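Local coordinates for protein 4-oxalocrotonase tautomerase isozyme (Methylibium petroleiphilum, PDB 4FDX) that belongs to the small tautomerases, whose chains are built around a beta-alpha-beta unit and here assemble as a hexamer, at residues Pro1-Asn6 with Asp36-Leu41. Numbering follows the deposited sequence.
Sequences PIIQMN and DQVRIL
Four backbone hydrogen bonds join residues 1-6 to 36-41, where strands 2-6 and 39-41 run parallel, with Ile-2 level with Arg-39, Ile-3 with Ile-40 and Gln-4 with Leu-41. Arg-39 N donates to Pro-1 O at 3.1 Å, Ile-3 N to Arg-39 O at 2.8 Å, Leu-41 N to Ile-3 O and Met-5 N to Leu-41 O. Each donor uses a carbonyl one step out of level, and all four bonds are nearly straight.

Leu-41 buries the most area against residues 1-6, on the face it shares with Ile-2 and Gln-4. Its CB comes 4.0 Å from Ile-3 O and 4.1 Å from Gln-4 CG; CG lies beside its own backbone N (chi1 -71°), and chi2 of 57° sends the methyls to different neighbours. CD1 lies 4.0 Å from Ile-3 O and reaches Ile-2 CG2 (4.1 Å), the two side chains crossing obliquely, whereas CD2 lies alongside Gln-4 CG (4.2 Å). Arg-39 turns its tip from the partner strand, and NH1 donates a hydrogen bond to Asp-36 O from above the carbonyl plane. On the reverse face, the Ile-3 and Val-38 side chains lie side by side, with Ile-3 CD1 touching Val-38 CG1, and Ile-3 CB meets Ile-40 CG1.

Helix 13-31 is the crossover between the two strands, a beta-alpha-beta unit, and packs on the Ile-3/Ile-40 face through Ile-23, Thr-24 and Val-27. Strands of two further subunits extend the sheet antiparallel, one beside residues 2-6, the other beside 39-41, while Ile-2 and Leu-41 of a fourth subunit pack against the Ile-2/Leu-41 face.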
loop_
_atom_site.group_PDB
_atom_site.type_symbol
_atom_site.label_atom_id
_atom_site.label_comp_id
_atom_site.label_asym_id
_atom_site.label_seq_id
_atom_site.Cartn_x
_atom_site.Cartn_y
_atom_site.Cartn_z
ATOM N N PRO B 1 12.606 1.753 -8.838
ATOM C CA PRO B 1 12.009 1.617 -7.510
ATOM C C PRO B 1 10.796 2.505 -7.380
ATOM O O PRO B 1 10.803 3.625 -7.860
ATOM C CB PRO B 1 13.193 1.973 -6.560
ATOM C CG PRO B 1 14.390 1.473 -7.352
ATOM C CD PRO B 1 14.083 1.818 -8.767
ATOM N N ILE B 2 9.782 1.999 -6.721
ATOM C CA ILE B 2 8.575 2.852 -6.407
ATOM C C ILE B 2 8.439 2.995 -4.906
ATOM O O ILE B 2 8.356 1.943 -4.194
ATOM C CB ILE B 2 7.343 2.177 -6.941
ATOM C CG1 ILE B 2 7.467 2.225 -8.481
ATOM C CG2 ILE B 2 6.073 2.904 -6.463
ATOM C CD1 ILE B 2 6.557 1.299 -9.270
ATOM N N ILE B 3 8.427 4.238 -4.409
ATOM C CA ILE B 3 8.512 4.505 -2.948
ATOM C C ILE B 3 7.182 5.139 -2.554
ATOM O O ILE B 3 6.776 6.098 -3.186
ATOM C CB ILE B 3 9.690 5.398 -2.663
ATOM C CG1 ILE B 3 10.958 4.582 -3.065
ATOM C CG2 ILE B 3 9.603 5.889 -1.194
ATOM C CD1 ILE B 3 12.119 5.472 -3.175
ATOM N N GLN B 4 6.473 4.581 -1.565
ATOM C CA GLN B 4 5.338 5.295 -0.957
ATOM C C GLN B 4 5.749 5.852 0.407
ATOM O O GLN B 4 6.282 5.149 1.203
ATOM C CB GLN B 4 4.100 4.417 -0.793
ATOM C CG GLN B 4 3.585 3.947 -2.152
ATOM C CD GLN B 4 2.945 2.554 -2.144
ATOM O OE1 GLN B 4 3.648 1.505 -2.075
ATOM N NE2 GLN B 4 1.610 2.539 -2.261
ATOM N N MET B 5 5.582 7.150 0.593
ATOM C CA MET B 5 5.947 7.775 1.859
ATOM C C MET B 5 4.657 8.233 2.512
ATOM O O MET B 5 3.954 9.068 1.995
ATOM C CB MET B 5 6.929 8.903 1.586
ATOM C CG MET B 5 7.079 9.646 2.930
ATOM S SD MET B 5 8.566 10.683 2.938
ATOM C CE MET B 5 8.164 11.853 1.732
ATOM N N ASN B 6 4.400 7.702 3.714
ATOM C CA ASN B 6 3.205 8.083 4.512
ATOM C C ASN B 6 3.712 9.028 5.609
ATOM O O ASN B 6 4.661 8.666 6.356
ATOM C CB ASN B 6 2.614 6.803 5.127
ATOM C CG ASN B 6 2.279 5.732 4.075
ATOM O OD1 ASN B 6 1.244 5.762 3.449
ATOM N ND2 ASN B 6 3.206 4.792 3.849
ATOM N N ASP B 36 15.068 8.603 -13.534
ATOM C CA ASP B 36 13.769 8.373 -14.159
ATOM C C ASP B 36 13.202 6.983 -13.795
ATOM O O ASP B 36 12.013 6.718 -14.216
ATOM C CB ASP B 36 13.914 8.510 -15.717
ATOM C CG ASP B 36 14.892 7.464 -16.264
ATOM O OD1 ASP B 36 14.627 6.253 -16.090
ATOM O OD2 ASP B 36 15.960 7.816 -16.808
ATOM N N GLN B 37 13.955 6.095 -13.077
ATOM C CA GLN B 37 13.387 4.805 -12.630
ATOM C C GLN B 37 12.838 4.937 -11.199
ATOM O O GLN B 37 12.447 3.925 -10.597
ATOM C CB GLN B 37 14.418 3.690 -12.658
ATOM C CG GLN B 37 14.934 3.355 -14.092
ATOM C CD GLN B 37 16.122 2.361 -13.988
ATOM O OE1 GLN B 37 17.279 2.748 -13.865
ATOM N NE2 GLN B 37 15.803 1.099 -13.972
ATOM N N VAL B 38 12.912 6.170 -10.631
ATOM C CA VAL B 38 12.536 6.352 -9.200
ATOM C C VAL B 38 11.277 7.191 -9.076
ATOM O O VAL B 38 11.272 8.368 -9.469
ATOM C CB VAL B 38 13.653 6.987 -8.361
ATOM C CG1 VAL B 38 13.265 7.007 -6.882
ATOM C CG2 VAL B 38 14.904 6.127 -8.526
ATOM N N ARG B 39 10.202 6.546 -8.603
ATOM C CA ARG B 39 8.941 7.292 -8.392
ATOM C C ARG B 39 8.570 7.310 -6.901
ATOM O O ARG B 39 8.835 6.347 -6.186
ATOM C CB ARG B 39 7.811 6.616 -9.168
ATOM C CG ARG B 39 7.972 6.891 -10.669
ATOM C CD ARG B 39 7.077 5.923 -11.469
ATOM N NE ARG B 39 7.098 6.430 -12.851
ATOM C CZ ARG B 39 8.181 6.389 -13.617
ATOM N NH1 ARG B 39 9.284 5.753 -13.275
ATOM N NH2 ARG B 39 8.115 6.928 -14.847
ATOM N N ILE B 40 8.158 8.478 -6.398
ATOM C CA ILE B 40 7.722 8.556 -5.023
ATOM C C ILE B 40 6.272 9.026 -5.018
ATOM O O ILE B 40 5.873 10.018 -5.761
ATOM C CB ILE B 40 8.596 9.620 -4.264
ATOM C CG1 ILE B 40 10.080 9.182 -4.374
ATOM C CG2 ILE B 40 8.114 9.628 -2.799
ATOM C CD1 ILE B 40 11.072 10.073 -3.707
ATOM N N LEU B 41 5.483 8.383 -4.153
ATOM C CA LEU B 41 4.062 8.745 -3.974
ATOM C C LEU B 41 3.991 9.175 -2.502
ATOM O O LEU B 41 4.443 8.405 -1.647
ATOM C CB LEU B 41 3.138 7.495 -4.152
ATOM C CG LEU B 41 3.056 7.010 -5.581
ATOM C CD1 LEU B 41 4.359 6.627 -6.301
ATOM C CD2 LEU B 41 2.092 5.859 -5.547
#